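Local coordinates for fibronectin-binding protein BBK32 (Borrelia burgdorferi, PDB 6N1L) that binds fibronectin and, through its complement inhibitory domain, probably blocks the classical complement pathway by binding the protease C1r, at residues 103-106 / 107-111; 74-77 / 78-82. All blocks are in the same frame, centred on the assembly; numbering follows the deposited sequence.

How the interactions relate
Both interactions are local i to i+4 contacts, each within one of two helices that follow each other in the chain. Interaction 2 lies on helix 66-87 and interaction 1 on helix 93-117. Their centres are about 10 Å apart, and their side chains meet between the helices. Ile109 of interaction 1 packs on interaction 2, with its CD1 3.6 Å from Ile80 CG1 and 3.7 Å from Leu76 CG. Beside this apolar patch lies a polar one. Gln81 NE2 probably donates a hydrogen bond to Glu106 OE2 at 3.2 Å, and it also packs 3.7 Å from Lys110 CE. The salt bridge of 103-106 / 107-111 is thus tied to the Leu77-Gln81 pair of 74-77 / 78-82.

Interaction 1: residues 103-106 / 107-111; sequences ENIE and AEIKT
Ile105 and Ile109 form the tightly packed side of this part of helix 93-117. The CG2 branch of Ile105 meets Ile109 CD1 at 3.9 Å, the two side chains running at a slant to each other. Ile109 CG1 sits beside its own backbone N (chi1 -66°). It therefore lies back over the preceding turn, 3.2 Å from Ile105 O. Both isoleucines are buried: they touch Met136 of helix 122-147, and Ile109 also faces helix 66-87.

The looser side is polar. The Glu106 and Lys110 chains are laid flank to flank, both leading off the helix surface. Glu106 is extended, with CG anti to the backbone N (chi1 -176°). Its OE2 meets Lys110 NZ at 3.1 Å in a salt bridge whose hydrogen bond is weak. Gln81 NE2 is a second partner of the same oxygen. On this side Lys110 is exposed, and its grip on Glu106 is a weak bond, not close packing.

The backbone is regular, with Ile109 N bonded to Ile105 O at 2.9 Å. Buried isoleucines on one flank and a charged pair on another mark an amphipathic helix of this all-helical bundle.

Interaction 2: residues 74-77 / 78-82; sequences KTLL and NYIQV
Thr75 and Tyr79 make the close apolar contact of this part of helix 66-87. Their side chains run alongside each other in the same direction. The methyl CG2 of Thr75 lies against the CD2-CE2 bond of Tyr79, 3.5 Å from CE2 and 3.8 Å from CD2. Thr75 O is also near, 3.3 Å from Tyr79 CD2, at an oblique angle to the ring. The Thr75 hydroxyl is turned elsewhere: OG1 stands beside the backbone N (chi1 -65°) and bonds back to Lys71 O. Beyond the pair, Tyr79 packs on Asn19 and Ser22 of helix 9-44.

A second apolar contact joins Leu76 and Ile80, more loosely, at 4.3 Å from CD1 to CG1. Both residues are buried against helix 93-117.

Mixed contact is made by Leu77 and Gln81. With chi1 at -176° the Leu77 branch swings forward along the helix, and its CG comes within 3.7 Å of Gln81 CD. The aliphatic part of Gln81 takes part as well, with CG 3.8 Å from Leu77 CD1.

Four backbone hydrogen bonds join 78-81 to 74-77. The shortest is Gln81 N to Leu77 O, at 2.7 Å.

The chemistry implies a division of labour around one helix. Leu76, Leu77 and Ile80 give it an apolar face toward helix 93-117. Leu77 also flanks Gln81, so carbon packing, with no side-chain hydrogen bond between the two, sets the amide beside that face.

Interaction 1: residues 103-106 / 107-111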
ATOM      1  N   GLU A 103      10.306  -8.719  -7.028  1.00 30.51           N
ATOM      2  CA  GLU A 103      10.684  -9.588  -5.918  1.00 34.32           C
ATOM      3  C   GLU A 103      11.214  -8.782  -4.738  1.00 35.11           C
ATOM      4  O   GLU A 103      10.932  -9.107  -3.579  1.00 34.49           O
ATOM      5  CB  GLU A 103      11.712 -10.617  -6.379  1.00 37.89           C
ATOM      6  CG  GLU A 103      11.107 -11.642  -7.296  1.00 41.67           C
ATOM      7  CD  GLU A 103      11.928 -12.917  -7.391  1.00 51.54           C
ATOM      8  OE1 GLU A 103      13.117 -12.813  -7.765  1.00 44.23           O
ATOM      9  OE2 GLU A 103      11.375 -14.011  -7.094  1.00 48.97           O
ATOM     10  N   ASN A 104      11.977  -7.723  -5.014  1.00 33.43           N
ATOM     11  CA  ASN A 104      12.441  -6.858  -3.936  1.00 32.05           C
ATOM     12  C   ASN A 104      11.261  -6.220  -3.221  1.00 32.70           C
ATOM     13  O   ASN A 104      11.246  -6.121  -1.986  1.00 34.91           O
ATOM     14  CB  ASN A 104      13.358  -5.770  -4.485  1.00 37.19           C
ATOM     15  CG  ASN A 104      14.713  -6.302  -4.903  1.00 41.35           C
ATOM     16  OD1 ASN A 104      15.204  -7.281  -4.347  1.00 43.03           O
ATOM     17  ND2 ASN A 104      15.324  -5.653  -5.886  1.00 45.43           N
ATOM     18  N   ILE A 105      10.252  -5.806  -3.984  1.00 31.74           N
ATOM     19  CA  ILE A 105       9.084  -5.156  -3.396  1.00 30.61           C
ATOM     20  C   ILE A 105       8.262  -6.148  -2.583  1.00 31.92           C
ATOM     21  O   ILE A 105       7.758  -5.816  -1.503  1.00 29.70           O
ATOM     22  CB  ILE A 105       8.257  -4.499  -4.509  1.00 30.69           C
ATOM     23  CG1 ILE A 105       8.960  -3.225  -4.987  1.00 33.65           C
ATOM     24  CG2 ILE A 105       6.796  -4.260  -4.076  1.00 31.16           C
ATOM     25  CD1 ILE A 105       8.508  -2.764  -6.337  1.00 35.13           C
ATOM     26  N   GLU A 106       8.107  -7.375  -3.086  1.00 29.67           N
ATOM     27  CA  GLU A 106       7.436  -8.414  -2.309  1.00 31.66           C
ATOM     28  C   GLU A 106       8.069  -8.569  -0.935  1.00 31.42           C
ATOM     29  O   GLU A 106       7.365  -8.599   0.078  1.00 36.21           O
ATOM     30  CB  GLU A 106       7.464  -9.751  -3.060  1.00 34.60           C
ATOM     31  CG  GLU A 106       6.695 -10.854  -2.334  1.00 38.94           C
ATOM     32  CD  GLU A 106       6.948 -12.245  -2.906  1.00 47.17           C
ATOM     33  OE1 GLU A 106       7.799 -12.381  -3.818  1.00 50.30           O
ATOM     34  OE2 GLU A 106       6.293 -13.201  -2.434  1.00 51.20           O
ATOM     35  N   ALA A 107       9.402  -8.660  -0.878  1.00 30.74           N
ATOM     36  CA  ALA A 107      10.074  -8.831   0.408  1.00 34.05           C
ATOM     37  C   ALA A 107       9.837  -7.630   1.324  1.00 36.47           C
ATOM     38  O   ALA A 107       9.605  -7.792   2.531  1.00 36.45           O
ATOM     39  CB  ALA A 107      11.570  -9.064   0.186  1.00 38.62           C
ATOM     40  N   GLU A 108       9.867  -6.416   0.765  1.00 34.04           N
ATOM     41  CA  GLU A 108       9.606  -5.221   1.567  1.00 34.70           C
ATOM     42  C   GLU A 108       8.192  -5.231   2.134  1.00 34.63           C
ATOM     43  O   GLU A 108       7.980  -4.850   3.293  1.00 34.03           O
ATOM     44  CB  GLU A 108       9.840  -3.956   0.731  1.00 36.20           C
ATOM     45  CG  GLU A 108       9.445  -2.615   1.419  1.00 39.22           C
ATOM     46  CD  GLU A 108      10.380  -2.180   2.544  1.00 53.56           C
ATOM     47  OE1 GLU A 108      11.468  -2.779   2.676  1.00 52.13           O
ATOM     48  OE2 GLU A 108      10.030  -1.226   3.292  1.00 45.20           O
ATOM     49  N   ILE A 109       7.207  -5.663   1.337  1.00 29.92           N
ATOM     50  CA  ILE A 109       5.825  -5.705   1.830  1.00 29.45           C
ATOM     51  C   ILE A 109       5.726  -6.625   3.038  1.00 33.04           C
ATOM     52  O   ILE A 109       5.041  -6.316   4.026  1.00 33.77           O
ATOM     53  CB  ILE A 109       4.856  -6.138   0.706  1.00 29.22           C
ATOM     54  CG1 ILE A 109       4.810  -5.077  -0.380  1.00 28.49           C
ATOM     55  CG2 ILE A 109       3.433  -6.330   1.246  1.00 31.90           C
ATOM     56  CD1 ILE A 109       4.033  -5.478  -1.598  1.00 30.59           C
ATOM     57  N   LYS A 110       6.439  -7.754   2.998  1.00 34.00           N
ATOM     58  CA  LYS A 110       6.410  -8.663   4.135  1.00 34.21           C
ATOM     59  C   LYS A 110       7.011  -8.010   5.371  1.00 34.48           C
ATOM     60  O   LYS A 110       6.506  -8.198   6.486  1.00 40.15           O
ATOM     61  CB  LYS A 110       7.131  -9.963   3.785  1.00 36.01           C
ATOM     62  CG  LYS A 110       6.319 -10.839   2.829  1.00 40.35           C
ATOM     63  CD  LYS A 110       7.075 -12.110   2.465  1.00 41.75           C
ATOM     64  CE  LYS A 110       6.424 -12.791   1.273  1.00 50.51           C
ATOM     65  NZ  LYS A 110       7.415 -13.582   0.484  1.00 55.44           N
ATOM     66  N   THR A 111       8.063  -7.209   5.190  1.00 34.49           N
ATOM     67  CA  THR A 111       8.666  -6.494   6.313  1.00 34.95           C
ATOM     68  C   THR A 111       7.697  -5.478   6.908  1.00 35.55           C
ATOM     69  O   THR A 111       7.615  -5.324   8.134  1.00 38.84           O
ATOM     70  CB  THR A 111       9.951  -5.802   5.860  1.00 35.61           C
ATOM     71  OG1 THR A 111      10.893  -6.791   5.433  1.00 41.11           O
ATOM     72  CG2 THR A 111      10.572  -5.006   6.999  1.00 37.11           C
TER

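Interaction 2: residues 74-77 / 78-82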
ATOM      1  N   LYS A  74      -2.735  -7.194   2.904  1.00 35.64           N
ATOM      2  CA  LYS A  74      -2.820  -8.514   2.274  1.00 36.08           C
ATOM      3  C   LYS A  74      -3.223  -8.395   0.814  1.00 36.12           C
ATOM      4  O   LYS A  74      -2.688  -9.118  -0.039  1.00 39.17           O
ATOM      5  CB  LYS A  74      -3.779  -9.422   3.042  1.00 40.83           C
ATOM      6  CG  LYS A  74      -3.122 -10.048   4.275  1.00 48.69           C
ATOM      7  CD  LYS A  74      -1.669 -10.479   3.983  1.00 48.56           C
ATOM      8  CE  LYS A  74      -1.012 -11.163   5.186  1.00 49.27           C
ATOM      9  NZ  LYS A  74       0.369 -11.700   4.900  1.00 50.77           N
ATOM     10  N   THR A  75      -4.144  -7.480   0.497  1.00 31.87           N
ATOM     11  CA  THR A  75      -4.497  -7.228  -0.896  1.00 33.14           C
ATOM     12  C   THR A  75      -3.266  -6.783  -1.688  1.00 37.17           C
ATOM     13  O   THR A  75      -2.998  -7.286  -2.787  1.00 34.25           O
ATOM     14  CB  THR A  75      -5.593  -6.170  -0.984  1.00 37.09           C
ATOM     15  OG1 THR A  75      -6.804  -6.659  -0.382  1.00 34.55           O
ATOM     16  CG2 THR A  75      -5.857  -5.787  -2.425  1.00 39.74           C
ATOM     17  N   LEU A  76      -2.494  -5.852  -1.119  1.00 30.48           N
ATOM     18  CA  LEU A  76      -1.271  -5.387  -1.779  1.00 29.29           C
ATOM     19  C   LEU A  76      -0.283  -6.532  -1.998  1.00 28.99           C
ATOM     20  O   LEU A  76       0.254  -6.698  -3.101  1.00 31.24           O
ATOM     21  CB  LEU A  76      -0.634  -4.268  -0.953  1.00 28.73           C
ATOM     22  CG  LEU A  76       0.750  -3.763  -1.385  1.00 28.70           C
ATOM     23  CD1 LEU A  76       0.722  -3.240  -2.813  1.00 29.67           C
ATOM     24  CD2 LEU A  76       1.175  -2.650  -0.435  1.00 28.75           C
ATOM     25  N   LEU A  77      -0.001  -7.312  -0.951  1.00 28.06           N
ATOM     26  CA  LEU A  77       0.911  -8.444  -1.081  1.00 32.85           C
ATOM     27  C   LEU A  77       0.440  -9.408  -2.164  1.00 36.73           C
ATOM     28  O   LEU A  77       1.226  -9.844  -3.021  1.00 31.34           O
ATOM     29  CB  LEU A  77       1.045  -9.166   0.257  1.00 33.24           C
ATOM     30  CG  LEU A  77       2.041 -10.321   0.338  1.00 33.46           C
ATOM     31  CD1 LEU A  77       3.455  -9.889  -0.119  1.00 32.44           C
ATOM     32  CD2 LEU A  77       2.069 -10.931   1.737  1.00 38.39           C
ATOM     33  N   ASN A  78      -0.848  -9.755  -2.140  1.00 34.09           N
ATOM     34  CA  ASN A  78      -1.356 -10.719  -3.113  1.00 37.76           C
ATOM     35  C   ASN A  78      -1.171 -10.227  -4.544  1.00 36.20           C
ATOM     36  O   ASN A  78      -0.769 -11.003  -5.420  1.00 37.41           O
ATOM     37  CB  ASN A  78      -2.827 -11.028  -2.831  1.00 38.63           C
ATOM     38  CG  ASN A  78      -3.015 -11.869  -1.584  1.00 39.01           C
ATOM     39  OD1 ASN A  78      -2.066 -12.460  -1.074  1.00 44.97           O
ATOM     40  ND2 ASN A  78      -4.260 -11.944  -1.093  1.00 47.65           N
ATOM     41  N   TYR A  79      -1.452  -8.944  -4.806  1.00 33.24           N
ATOM     42  CA  TYR A  79      -1.251  -8.420  -6.152  1.00 34.22           C
ATOM     43  C   TYR A  79       0.214  -8.539  -6.568  1.00 32.10           C
ATOM     44  O   TYR A  79       0.514  -8.913  -7.711  1.00 33.49           O
ATOM     45  CB  TYR A  79      -1.710  -6.964  -6.237  1.00 32.58           C
ATOM     46  CG  TYR A  79      -3.209  -6.776  -6.419  1.00 35.12           C
ATOM     47  CD1 TYR A  79      -3.920  -7.535  -7.347  1.00 36.46           C
ATOM     48  CD2 TYR A  79      -3.911  -5.840  -5.664  1.00 34.29           C
ATOM     49  CE1 TYR A  79      -5.290  -7.363  -7.517  1.00 40.02           C
ATOM     50  CE2 TYR A  79      -5.273  -5.663  -5.823  1.00 36.63           C
ATOM     51  CZ  TYR A  79      -5.959  -6.423  -6.752  1.00 38.78           C
ATOM     52  OH  TYR A  79      -7.312  -6.241  -6.907  1.00 43.33           O
ATOM     53  N   ILE A  80       1.142  -8.236  -5.658  1.00 28.88           N
ATOM     54  CA  ILE A  80       2.562  -8.320  -6.006  1.00 31.42           C
ATOM     55  C   ILE A  80       3.001  -9.775  -6.147  1.00 31.23           C
ATOM     56  O   ILE A  80       3.833 -10.107  -7.002  1.00 32.04           O
ATOM     57  CB  ILE A  80       3.420  -7.567  -4.968  1.00 28.87           C
ATOM     58  CG1 ILE A  80       3.098  -6.071  -5.012  1.00 30.00           C
ATOM     59  CG2 ILE A  80       4.927  -7.790  -5.207  1.00 29.54           C
ATOM     60  CD1 ILE A  80       3.233  -5.466  -6.381  1.00 32.53           C
ATOM     61  N   GLN A  81       2.452 -10.670  -5.320  1.00 30.82           N
ATOM     62  CA  GLN A  81       2.862 -12.069  -5.401  1.00 37.19           C
ATOM     63  C   GLN A  81       2.417 -12.695  -6.714  1.00 34.99           C
ATOM     64  O   GLN A  81       3.165 -13.487  -7.310  1.00 34.86           O
ATOM     65  CB  GLN A  81       2.325 -12.857  -4.207  1.00 37.74           C
ATOM     66  CG  GLN A  81       3.019 -12.499  -2.909  1.00 39.81           C
ATOM     67  CD  GLN A  81       2.590 -13.371  -1.751  1.00 41.87           C
ATOM     68  OE1 GLN A  81       1.425 -13.746  -1.646  1.00 41.12           O
ATOM     69  NE2 GLN A  81       3.533 -13.691  -0.869  1.00 50.00           N
ATOM     70  N   VAL A  82       1.226 -12.323  -7.202  1.00 34.82           N
ATOM     71  CA  VAL A  82       0.798 -12.743  -8.537  1.00 38.68           C
ATOM     72  C   VAL A  82       1.705 -12.137  -9.604  1.00 39.14           C
ATOM     73  O   VAL A  82       2.050 -12.798 -10.599  1.00 35.13           O
ATOM     74  CB  VAL A  82      -0.673 -12.359  -8.776  1.00 39.37           C
ATOM     75  CG1 VAL A  82      -1.079 -12.620 -10.237  1.00 40.74           C
ATOM     76  CG2 VAL A  82      -1.577 -13.108  -7.818  1.00 38.97           C
TER